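Local coordinates for protein thymine dioxygenase (PDB 5C3Q) that hydroxylates the methyl group of thymine as a fungal thymine-7-hydroxylase, apparently an iron- and 2-oxoglutarate-dependent dioxygenase with a double-stranded beta-helix fold, at residues P57-H62 with N152-Q157; K69-P74 with L193-A198; N135-E140 with G146-M151. All coordinates share one frame; numbering follows the deposited sequence.

Interaction 1. Residues P57-H62 with N152-Q157. With EDO (1,2-ethanediol), chain L.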
loop_
_atom_site.group_PDB
_atom_site.type_symbol
_atom_site.label_atom_id
_atom_site.label_comp_id
_atom_site.label_asym_id
_atom_site.label_seq_id
_atom_site.Cartn_x
_atom_site.Cartn_y
_atom_site.Cartn_z
ATOM N N PRO A 57 -3.572 -16.775 -8.472
ATOM C CA PRO A 57 -4.757 -16.516 -7.637
ATOM C C PRO A 57 -4.982 -17.529 -6.512
ATOM O O PRO A 57 -5.459 -17.145 -5.445
ATOM C CB PRO A 57 -5.931 -16.530 -8.630
ATOM C CG PRO A 57 -5.389 -16.983 -9.936
ATOM C CD PRO A 57 -3.898 -16.869 -9.907
ATOM N N ASP A 58 -4.652 -18.801 -6.736
ATOM C CA ASP A 58 -4.812 -19.809 -5.679
ATOM C C ASP A 58 -3.816 -19.591 -4.538
ATOM O O ASP A 58 -4.151 -19.819 -3.379
ATOM C CB ASP A 58 -4.733 -21.243 -6.225
ATOM C CG ASP A 58 -3.353 -21.612 -6.743
ATOM O OD1 ASP A 58 -2.717 -20.771 -7.414
ATOM O OD2 ASP A 58 -2.913 -22.755 -6.488
ATOM N N PHE A 59 -2.607 -19.133 -4.859
ATOM C CA PHE A 59 -1.634 -18.789 -3.820
ATOM C C PHE A 59 -2.078 -17.547 -3.043
ATOM O O PHE A 59 -1.975 -17.522 -1.820
ATOM C CB PHE A 59 -0.224 -18.591 -4.390
ATOM C CG PHE A 59 0.811 -18.279 -3.338
ATOM C CD1 PHE A 59 1.033 -19.158 -2.283
ATOM C CD2 PHE A 59 1.548 -17.104 -3.389
ATOM C CE1 PHE A 59 1.973 -18.874 -1.304
ATOM C CE2 PHE A 59 2.493 -16.817 -2.417
ATOM C CZ PHE A 59 2.704 -17.703 -1.371
ATOM N N ARG A 60 -2.584 -16.534 -3.749
ATOM C CA ARG A 60 -3.125 -15.329 -3.099
ATOM C C ARG A 60 -4.263 -15.676 -2.137
ATOM O O ARG A 60 -4.330 -15.151 -1.029
ATOM C CB ARG A 60 -3.626 -14.323 -4.142
ATOM C CG ARG A 60 -4.507 -13.211 -3.577
ATOM C CD ARG A 60 -4.952 -12.261 -4.671
ATOM N NE ARG A 60 -5.885 -11.241 -4.197
ATOM C CZ ARG A 60 -6.306 -10.204 -4.923
ATOM N NH1 ARG A 60 -7.158 -9.334 -4.398
ATOM N NH2 ARG A 60 -5.880 -10.026 -6.172
ATOM N N GLU A 61 -5.156 -16.558 -2.577
ATOM C CA GLU A 61 -6.264 -17.024 -1.742
ATOM C C GLU A 61 -5.747 -17.698 -0.461
ATOM O O GLU A 61 -6.250 -17.443 0.631
ATOM C CB GLU A 61 -7.139 -17.995 -2.536
ATOM C CG GLU A 61 -8.539 -18.185 -1.983
ATOM C CD GLU A 61 -9.380 -19.118 -2.838
ATOM O OE1 GLU A 61 -9.217 -19.117 -4.082
ATOM O OE2 GLU A 61 -10.211 -19.853 -2.264
ATOM N N HIS A 62 -4.733 -18.545 -0.615
ATOM C CA HIS A 62 -4.067 -19.196 0.513
ATOM C C HIS A 62 -3.434 -18.173 1.468
ATOM O O HIS A 62 -3.570 -18.290 2.686
ATOM C CB HIS A 62 -3.006 -20.178 -0.001
ATOM C CG HIS A 62 -2.173 -20.796 1.080
ATOM N ND1 HIS A 62 -2.693 -21.666 2.015
ATOM C CD2 HIS A 62 -0.854 -20.680 1.365
ATOM C CE1 HIS A 62 -1.730 -22.056 2.832
ATOM N NE2 HIS A 62 -0.605 -21.471 2.459
ATOM N N ASN A 152 6.794 -15.336 3.858
ATOM C CA ASN A 152 8.108 -15.098 3.247
ATOM C C ASN A 152 8.092 -15.355 1.741
ATOM O O ASN A 152 8.693 -14.602 0.973
ATOM C CB ASN A 152 9.189 -15.951 3.918
ATOM C CG ASN A 152 9.655 -15.367 5.236
ATOM O OD1 ASN A 152 9.483 -14.177 5.499
ATOM N ND2 ASN A 152 10.257 -16.202 6.070
ATOM N N ASN A 153 7.406 -16.419 1.333
ATOM C CA ASN A 153 7.195 -16.719 -0.084
ATOM C C ASN A 153 6.459 -15.566 -0.759
ATOM O O ASN A 153 6.897 -15.061 -1.791
ATOM C CB ASN A 153 6.395 -18.020 -0.230
ATOM C CG ASN A 153 6.293 -18.502 -1.666
ATOM O OD1 ASN A 153 6.760 -17.851 -2.600
ATOM N ND2 ASN A 153 5.676 -19.658 -1.850
ATOM N N PHE A 154 5.358 -15.133 -0.155
ATOM C CA PHE A 154 4.585 -14.011 -0.687
ATOM C C PHE A 154 5.417 -12.730 -0.751
ATOM O O PHE A 154 5.373 -12.012 -1.749
ATOM C CB PHE A 154 3.323 -13.783 0.143
ATOM C CG PHE A 154 2.352 -12.823 -0.483
ATOM C CD1 PHE A 154 1.687 -13.157 -1.656
ATOM C CD2 PHE A 154 2.096 -11.593 0.102
ATOM C CE1 PHE A 154 0.789 -12.279 -2.235
ATOM C CE2 PHE A 154 1.198 -10.709 -0.473
ATOM C CZ PHE A 154 0.541 -11.055 -1.643
ATOM N N PHE A 155 6.185 -12.461 0.302
ATOM C CA PHE A 155 7.073 -11.290 0.343
ATOM C C PHE A 155 8.000 -11.244 -0.880
ATOM O O PHE A 155 8.113 -10.208 -1.540
ATOM C CB PHE A 155 7.898 -11.289 1.643
ATOM C CG PHE A 155 8.717 -10.039 1.855
ATOM C CD1 PHE A 155 9.943 -9.878 1.224
ATOM C CD2 PHE A 155 8.269 -9.035 2.698
ATOM C CE1 PHE A 155 10.699 -8.731 1.418
ATOM C CE2 PHE A 155 9.019 -7.887 2.897
ATOM C CZ PHE A 155 10.236 -7.735 2.258
ATOM N N ASP A 156 8.648 -12.368 -1.178
ATOM C CA ASP A 156 9.603 -12.454 -2.294
ATOM C C ASP A 156 8.937 -12.357 -3.672
ATOM O O ASP A 156 9.507 -11.785 -4.598
ATOM C CB ASP A 156 10.441 -13.735 -2.190
ATOM C CG ASP A 156 11.404 -13.708 -1.007
ATOM O OD1 ASP A 156 11.662 -12.607 -0.468
ATOM O OD2 ASP A 156 11.906 -14.782 -0.613
ATOM N N GLN A 157 7.728 -12.894 -3.802
ATOM C CA GLN A 157 6.973 -12.758 -5.050
ATOM C C GLN A 157 6.506 -11.316 -5.296
ATOM O O GLN A 157 6.514 -10.849 -6.434
ATOM C CB GLN A 157 5.792 -13.721 -5.067
ATOM C CG GLN A 157 6.230 -15.173 -5.144
ATOM C CD GLN A 157 5.077 -16.122 -5.398
ATOM O OE1 GLN A 157 4.195 -15.844 -6.214
ATOM N NE2 GLN A 157 5.080 -17.254 -4.705
HETATM C C1 EDO L . -4.593 -12.736 -7.875
HETATM O O1 EDO L . -3.970 -11.481 -7.578
HETATM C C2 EDO L . -4.271 -13.113 -9.308
HETATM O O2 EDO L . -2.872 -12.927 -9.540
#
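Phe59 reaches from helix 57-71 across to helix 147-173 and lays the far end of its ring against Asn153, Phe154 and Gln157. With CG anti to the backbone N (chi1 -178°), the ring stands straight out of its helix and spans much of the gap between the axes of the two short segments, 11.2 Å apart at their closest. Its CE2 meets CD1 of Phe154 at 3.8 Å, and it does so at the edge of the Phe154 ring, close to that ring's plane. NE2 of Gln157 lies 3.5 Å from CE2 of Phe59, its amide turned only 15° from the ring plane, while ND2 of Asn153 comes to 3.6 Å from CZ of Phe59 with its own amide more steeply inclined. One turn apart on the same helix, these amides hold each other: Gln157 NE2 donates to Asn153 OD1 at 2.8 Å, a nearly straight bond that arrives well above the carbonyl plane of Asn153. Phe154 continues inward, edge-to-face with Phe226 and against Leu191 of strand 190-200. Arg60 turns its extended chain away from the contact, its NH2 serving Thr251 O and a 1,2-ethanediol probably from the crystallisation liquor. Segments 57-62 and 152-157, crossing at -131°, therefore meet by van der Waals packing alone, although His62 and Thr150 probably tie the same helices by a hydrogen bond just beyond; the polar link between the amides stays within helix 147-173 and probably steadies the surface against which Phe59 packs.

Interaction 2. Residues K69-P74 with L193-A198. With AKG (2-oxoglutaric acid), chain F.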
loop_
_atom_site.group_PDB
_atom_site.type_symbol
_atom_site.label_atom_id
_atom_site.label_comp_id
_atom_site.label_asym_id
_atom_site.label_seq_id
_atom_site.Cartn_x
_atom_site.Cartn_y
_atom_site.Cartn_z
ATOM N N LYS A 69 -6.122 -16.482 9.595
ATOM C CA LYS A 69 -5.767 -17.353 10.718
ATOM C C LYS A 69 -4.921 -16.631 11.767
ATOM O O LYS A 69 -5.069 -16.890 12.960
ATOM C CB LYS A 69 -5.065 -18.622 10.224
ATOM C CG LYS A 69 -6.012 -19.598 9.542
ATOM C CD LYS A 69 -5.266 -20.719 8.841
ATOM C CE LYS A 69 -6.225 -21.639 8.102
ATOM N NZ LYS A 69 -5.570 -22.916 7.708
ATOM N N PHE A 70 -4.050 -15.719 11.337
ATOM C CA PHE A 70 -3.280 -14.926 12.296
ATOM C C PHE A 70 -4.180 -14.029 13.136
ATOM O O PHE A 70 -4.026 -13.960 14.348
ATOM C CB PHE A 70 -2.225 -14.053 11.613
ATOM C CG PHE A 70 -1.538 -13.106 12.558
ATOM C CD1 PHE A 70 -0.434 -13.517 13.292
ATOM C CD2 PHE A 70 -2.019 -11.816 12.744
ATOM C CE1 PHE A 70 0.191 -12.651 14.175
ATOM C CE2 PHE A 70 -1.401 -10.946 13.627
ATOM C CZ PHE A 70 -0.292 -11.363 14.340
ATOM N N PHE A 71 -5.101 -13.320 12.491
ATOM C CA PHE A 71 -5.926 -12.346 13.206
ATOM C C PHE A 71 -6.958 -13.011 14.123
ATOM O O PHE A 71 -7.461 -12.377 15.053
ATOM C CB PHE A 71 -6.566 -11.352 12.229
ATOM C CG PHE A 71 -5.570 -10.398 11.618
ATOM C CD1 PHE A 71 -4.957 -9.428 12.402
ATOM C CD2 PHE A 71 -5.226 -10.484 10.276
ATOM C CE1 PHE A 71 -4.031 -8.556 11.859
ATOM C CE2 PHE A 71 -4.303 -9.608 9.722
ATOM C CZ PHE A 71 -3.706 -8.645 10.515
ATOM N N LYS A 72 -7.241 -14.290 13.877
ATOM C CA LYS A 72 -8.078 -15.099 14.775
ATOM C C LYS A 72 -7.367 -15.496 16.075
ATOM O O LYS A 72 -8.012 -15.982 16.998
ATOM C CB LYS A 72 -8.575 -16.359 14.060
ATOM C CG LYS A 72 -9.742 -16.106 13.120
ATOM C CD LYS A 72 -10.131 -17.365 12.363
ATOM C CE LYS A 72 -11.480 -17.203 11.683
ATOM N NZ LYS A 72 -11.902 -18.452 10.994
ATOM N N LEU A 73 -6.049 -15.311 16.137
ATOM C CA LEU A 73 -5.297 -15.498 17.382
ATOM C C LEU A 73 -5.867 -14.644 18.514
ATOM O O LEU A 73 -6.406 -13.563 18.267
ATOM C CB LEU A 73 -3.812 -15.139 17.196
ATOM C CG LEU A 73 -2.706 -16.204 17.224
ATOM C CD1 LEU A 73 -3.167 -17.612 16.864
ATOM C CD2 LEU A 73 -1.561 -15.763 16.323
ATOM N N PRO A 74 -5.734 -15.124 19.765
ATOM C CA PRO A 74 -6.165 -14.322 20.908
ATOM C C PRO A 74 -5.317 -13.062 21.068
ATOM O O PRO A 74 -4.132 -13.066 20.727
ATOM C CB PRO A 74 -5.987 -15.265 22.105
ATOM C CG PRO A 74 -5.055 -16.329 21.650
ATOM C CD PRO A 74 -5.201 -16.439 20.164
ATOM N N LEU A 193 -0.275 -7.002 6.501
ATOM C CA LEU A 193 -1.530 -7.738 6.559
ATOM C C LEU A 193 -2.542 -6.879 7.307
ATOM O O LEU A 193 -2.229 -6.350 8.374
ATOM C CB LEU A 193 -1.339 -9.067 7.299
ATOM C CG LEU A 193 -0.209 -9.971 6.796
ATOM C CD1 LEU A 193 -0.181 -11.254 7.604
ATOM C CD2 LEU A 193 -0.358 -10.279 5.314
ATOM N N LEU A 194 -3.740 -6.737 6.744
ATOM C CA LEU A 194 -4.792 -5.913 7.338
ATOM C C LEU A 194 -6.072 -6.705 7.554
ATOM O O LEU A 194 -6.512 -7.457 6.683
ATOM C CB LEU A 194 -5.096 -4.706 6.451
ATOM C CG LEU A 194 -4.052 -3.587 6.474
ATOM C CD1 LEU A 194 -4.068 -2.786 5.177
ATOM C CD2 LEU A 194 -4.280 -2.685 7.675
ATOM N N HIS A 195 -6.667 -6.513 8.724
ATOM C CA HIS A 195 -7.971 -7.062 9.035
ATOM C C HIS A 195 -8.841 -5.951 9.612
ATOM O O HIS A 195 -8.489 -5.328 10.612
ATOM C CB HIS A 195 -7.837 -8.227 10.018
ATOM C CG HIS A 195 -9.135 -8.671 10.610
ATOM N ND1 HIS A 195 -9.340 -8.754 11.969
ATOM C CD2 HIS A 195 -10.300 -9.046 10.029
ATOM C CE1 HIS A 195 -10.572 -9.168 12.202
ATOM N NE2 HIS A 195 -11.176 -9.350 11.041
ATOM N N TYR A 196 -9.964 -5.692 8.951
ATOM C CA TYR A 196 -10.935 -4.719 9.422
ATOM C C TYR A 196 -12.113 -5.513 9.983
ATOM O O TYR A 196 -12.892 -6.072 9.216
ATOM C CB TYR A 196 -11.391 -3.818 8.271
ATOM C CG TYR A 196 -10.274 -3.064 7.578
ATOM C CD1 TYR A 196 -9.583 -3.623 6.506
ATOM C CD2 TYR A 196 -9.914 -1.786 7.989
ATOM C CE1 TYR A 196 -8.556 -2.931 5.872
ATOM C CE2 TYR A 196 -8.901 -1.085 7.357
ATOM C CZ TYR A 196 -8.225 -1.660 6.300
ATOM O OH TYR A 196 -7.222 -0.953 5.679
ATOM N N PRO A 197 -12.233 -5.598 11.323
ATOM C CA PRO A 197 -13.272 -6.449 11.916
ATOM C C PRO A 197 -14.695 -6.126 11.461
ATOM O O PRO A 197 -14.992 -4.991 11.073
ATOM C CB PRO A 197 -13.140 -6.182 13.422
ATOM C CG PRO A 197 -11.740 -5.721 13.608
ATOM C CD PRO A 197 -11.383 -4.975 12.354
ATOM N N ALA A 198 -15.559 -7.136 11.503
ATOM C CA ALA A 198 -16.975 -6.937 11.257
ATOM C C ALA A 198 -17.454 -5.825 12.173
ATOM O O ALA A 198 -17.094 -5.789 13.348
ATOM C CB ALA A 198 -17.751 -8.219 11.527
HETATM C C1 AKG F . -2.710 1.222 3.725
HETATM O O1 AKG F . -1.843 2.115 3.531
HETATM O O2 AKG F . -2.547 0.327 4.580
HETATM C C2 AKG F . -3.953 1.234 2.938
HETATM O O5 AKG F . -4.206 2.193 2.213
HETATM C C3 AKG F . -4.913 0.063 3.034
HETATM C C4 AKG F . -6.045 0.203 2.021
HETATM C C5 AKG F . -6.963 -0.997 2.042
HETATM O O3 AKG F . -7.613 -1.248 1.006
HETATM O O4 AKG F . -7.064 -1.691 3.077
#
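Aromatic and CH-pi packing dominates where Phe71, in the C-terminal part of helix 57-71, lies against Leu193 and His195 of strand 190-200. CB of His195 sits over one face of the Phe71 ring, 3.6 Å from its centroid, while Phe70 CD2 covers the opposite face, so the ring is sandwiched. The imidazole itself meets Phe71 only obliquely, the planes 33° apart; its CG is anti to the backbone N (chi1 168°), which carries the ring past Phe71 toward Tyr289, on which it stacks, and lets ND1 bond to Glu121.

Apolar and edge contacts come from Leu193: its CB is 3.9 Å from Phe71 CE2, and its carbonyl O approaches the ring edge at CZ (3.5 Å), near the ring plane. No hydrogen bond crosses between the segments.

Ligand contacts occupy the other side of the strand. Tyr196 OH donates to O4 of 2-oxoglutarate at 2.7 Å, the oxygen lying near the plane of the phenol ring, and Leu194 CD1 packs 3.5 Å from O2. Ser290, Arg288 and Arg192 also bond the cosubstrate. A strand with one side packed on a helix and the other lining the cosubstrate pocket is characteristic of the double-stranded beta-helix core of 2-oxoglutarate-dependent oxygenases.

Interaction 3. Residues N135-E140 with G146-M151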
loop_
_atom_site.group_PDB
_atom_site.type_symbol
_atom_site.label_atom_id
_atom_site.label_comp_id
_atom_site.label_asym_id
_atom_site.label_seq_id
_atom_site.Cartn_x
_atom_site.Cartn_y
_atom_site.Cartn_z
ATOM N N ASN A 135 12.074 -10.020 12.235
ATOM C CA ASN A 135 10.612 -10.098 12.236
ATOM C C ASN A 135 10.107 -10.824 13.481
ATOM O O ASN A 135 10.604 -11.904 13.800
ATOM C CB ASN A 135 10.108 -10.833 10.988
ATOM C CG ASN A 135 10.233 -10.002 9.725
ATOM O OD1 ASN A 135 9.934 -8.809 9.725
ATOM N ND2 ASN A 135 10.672 -10.629 8.640
ATOM N N PRO A 136 9.122 -10.239 14.192
ATOM C CA PRO A 136 8.558 -10.924 15.358
ATOM C C PRO A 136 7.487 -11.940 14.953
ATOM O O PRO A 136 6.293 -11.649 15.023
ATOM C CB PRO A 136 7.962 -9.778 16.177
ATOM C CG PRO A 136 7.562 -8.767 15.154
ATOM C CD PRO A 136 8.530 -8.900 14.005
ATOM N N TRP A 137 7.922 -13.120 14.522
ATOM C CA TRP A 137 6.998 -14.155 14.062
ATOM C C TRP A 137 6.276 -14.785 15.250
ATOM O O TRP A 137 6.876 -14.961 16.308
ATOM C CB TRP A 137 7.743 -15.248 13.300
ATOM C CG TRP A 137 8.408 -14.786 12.043
ATOM C CD1 TRP A 137 9.738 -14.559 11.858
ATOM C CD2 TRP A 137 7.773 -14.516 10.788
ATOM N NE1 TRP A 137 9.975 -14.162 10.563
ATOM C CE2 TRP A 137 8.785 -14.124 9.886
ATOM C CE3 TRP A 137 6.448 -14.564 10.337
ATOM C CZ2 TRP A 137 8.515 -13.780 8.558
ATOM C CZ3 TRP A 137 6.178 -14.221 9.017
ATOM C CH2 TRP A 137 7.210 -13.835 8.142
ATOM N N PRO A 138 4.986 -15.130 15.082
ATOM C CA PRO A 138 4.271 -15.820 16.151
ATOM C C PRO A 138 4.643 -17.298 16.171
ATOM O O PRO A 138 5.200 -17.802 15.195
ATOM C CB PRO A 138 2.808 -15.641 15.753
ATOM C CG PRO A 138 2.838 -15.603 14.263
ATOM C CD PRO A 138 4.163 -15.006 13.865
ATOM N N ALA A 139 4.335 -17.982 17.268
ATOM C CA ALA A 139 4.649 -19.405 17.402
ATOM C C ALA A 139 3.847 -20.230 16.395
ATOM O O ALA A 139 2.667 -19.962 16.162
ATOM C CB ALA A 139 4.371 -19.882 18.820
ATOM N N GLU A 140 4.503 -21.224 15.803
ATOM C CA GLU A 140 3.899 -22.066 14.775
ATOM C C GLU A 140 3.228 -23.289 15.401
ATOM O O GLU A 140 3.852 -24.343 15.539
ATOM C CB GLU A 140 4.973 -22.525 13.777
ATOM C CG GLU A 140 5.653 -21.403 12.997
ATOM C CD GLU A 140 5.129 -21.243 11.576
ATOM O OE1 GLU A 140 4.889 -22.273 10.907
ATOM O OE2 GLU A 140 4.978 -20.088 11.120
ATOM N N GLY A 146 2.937 -23.106 9.059
ATOM C CA GLY A 146 3.081 -22.675 7.671
ATOM C C GLY A 146 2.971 -21.171 7.490
ATOM O O GLY A 146 3.175 -20.671 6.386
ATOM N N PHE A 147 2.652 -20.450 8.566
ATOM C CA PHE A 147 2.467 -18.997 8.506
ATOM C C PHE A 147 3.707 -18.282 7.977
ATOM O O PHE A 147 3.610 -17.484 7.044
ATOM C CB PHE A 147 2.090 -18.420 9.879
ATOM C CG PHE A 147 1.865 -16.927 9.867
ATOM C CD1 PHE A 147 0.646 -16.399 9.471
ATOM C CD2 PHE A 147 2.882 -16.049 10.238
ATOM C CE1 PHE A 147 0.439 -15.026 9.444
ATOM C CE2 PHE A 147 2.680 -14.675 10.217
ATOM C CZ PHE A 147 1.457 -14.163 9.820
ATOM N N LYS A 148 4.863 -18.567 8.571
ATOM C CA LYS A 148 6.102 -17.895 8.179
ATOM C C LYS A 148 6.482 -18.195 6.732
ATOM O O LYS A 148 6.790 -17.279 5.968
ATOM C CB LYS A 148 7.265 -18.285 9.094
ATOM C CG LYS A 148 8.587 -17.625 8.714
ATOM C CD LYS A 148 9.792 -18.335 9.310
ATOM C CE LYS A 148 10.126 -17.810 10.690
ATOM N NZ LYS A 148 11.195 -18.623 11.333
ATOM N N SER A 149 6.468 -19.474 6.368
ATOM C CA SER A 149 6.882 -19.902 5.031
ATOM C C SER A 149 5.979 -19.321 3.942
ATOM O O SER A 149 6.451 -18.957 2.868
ATOM C CB SER A 149 6.898 -21.430 4.935
ATOM O OG SER A 149 5.636 -21.972 5.295
ATOM N N THR A 150 4.685 -19.244 4.230
ATOM C CA THR A 150 3.718 -18.631 3.325
ATOM C C THR A 150 4.021 -17.147 3.108
ATOM O O THR A 150 4.094 -16.684 1.967
ATOM C CB THR A 150 2.283 -18.789 3.872
ATOM O OG1 THR A 150 1.937 -20.181 3.906
ATOM C CG2 THR A 150 1.270 -18.041 3.010
ATOM N N MET A 151 4.199 -16.413 4.204
ATOM C CA MET A 151 4.395 -14.964 4.143
ATOM C C MET A 151 5.749 -14.569 3.559
ATOM O O MET A 151 5.839 -13.576 2.845
ATOM C CB MET A 151 4.211 -14.335 5.529
ATOM C CG MET A 151 2.787 -14.428 6.050
ATOM S SD MET A 151 1.612 -13.668 4.914
ATOM C CE MET A 151 0.073 -14.401 5.452
HETATM O O HOH W 1 6.321 -21.720 8.291
#
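At the start of helix 147-173, where Gly146 is the N-cap residue, Glu140 from the loop ahead offers its carboxylate to backbone N-H groups. OE1 accepts from Gly146 N at 2.8 Å; it is met on the syn side, somewhat out of the carboxylate plane. OE2 uses its syn lone pair for Lys148 N, at 3.0 Å, and a bend at chi2 (-101°) brings the carboxylate round to the helix end. A water extends the grip, donating to OE1 and accepting from Ser149 N. Anchored to three N-H groups, directly or through water, the carboxylate is held against rotation, and the helix dipole would probably stabilise its negative charge. Gly146 has a positive phi, a backbone conformation where a side chain would crowd the preceding carbonyl, and its own O accepts from Thr150 N, Thr150 OG1 and Ser149 OG.

Alongside this helix start, the loop that follows strand 121-125 folds back over the first turns of the helix. Trp137 lies with one face under the chain of Lys148: CG covers the middle of the indole, and a bend at chi3 (-88°) lays CE over the five-membered ring, 3.6 Å from its centroid, a CH-pi contact. NZ points on past it, leaving a longer, off-centre cation-pi contact, 4.8 Å from that centroid. Asn135 CB covers the opposite face of the indole, and NE1 bonds to Glu128. At the indole edge CZ3 meets Phe147 CE2 at 3.7 Å; the two six-membered rings touch rim to rim, with planes 74° apart. Met151 CB packs beside the same edge, 4.0 Å from CZ3 of Trp137, while Pro138 CD rests against Phe147 CE2, and behind them Ile125, Tyr123 and Leu193 continue the packing onto the sheet.

How the interactions relate
Helix 57-71 supplies one segment to interactions 1 and 2, and helix 147-173 one to interactions 1 and 3, so the three contacts follow two helices that pack on each other and on strand 190-200. Interactions 1 and 3 meet where His62 NE2 lies 3.2 Å from Thr150 OG1, a probable hydrogen bond between the helices. Interactions 2 and 3 touch through Phe70 CB and Phe147 CE1, 3.6 Å apart, and through Leu193 against Met151. Of the three, interaction 2 reaches the cosubstrate, through Tyr196 and Leu194; the side chain of Leu194 is also about 7 Å from the nickel ion and about 9 Å from thymine, whereas that of Phe154 in interaction 1 stays about 13 Å from 2-oxoglutarate.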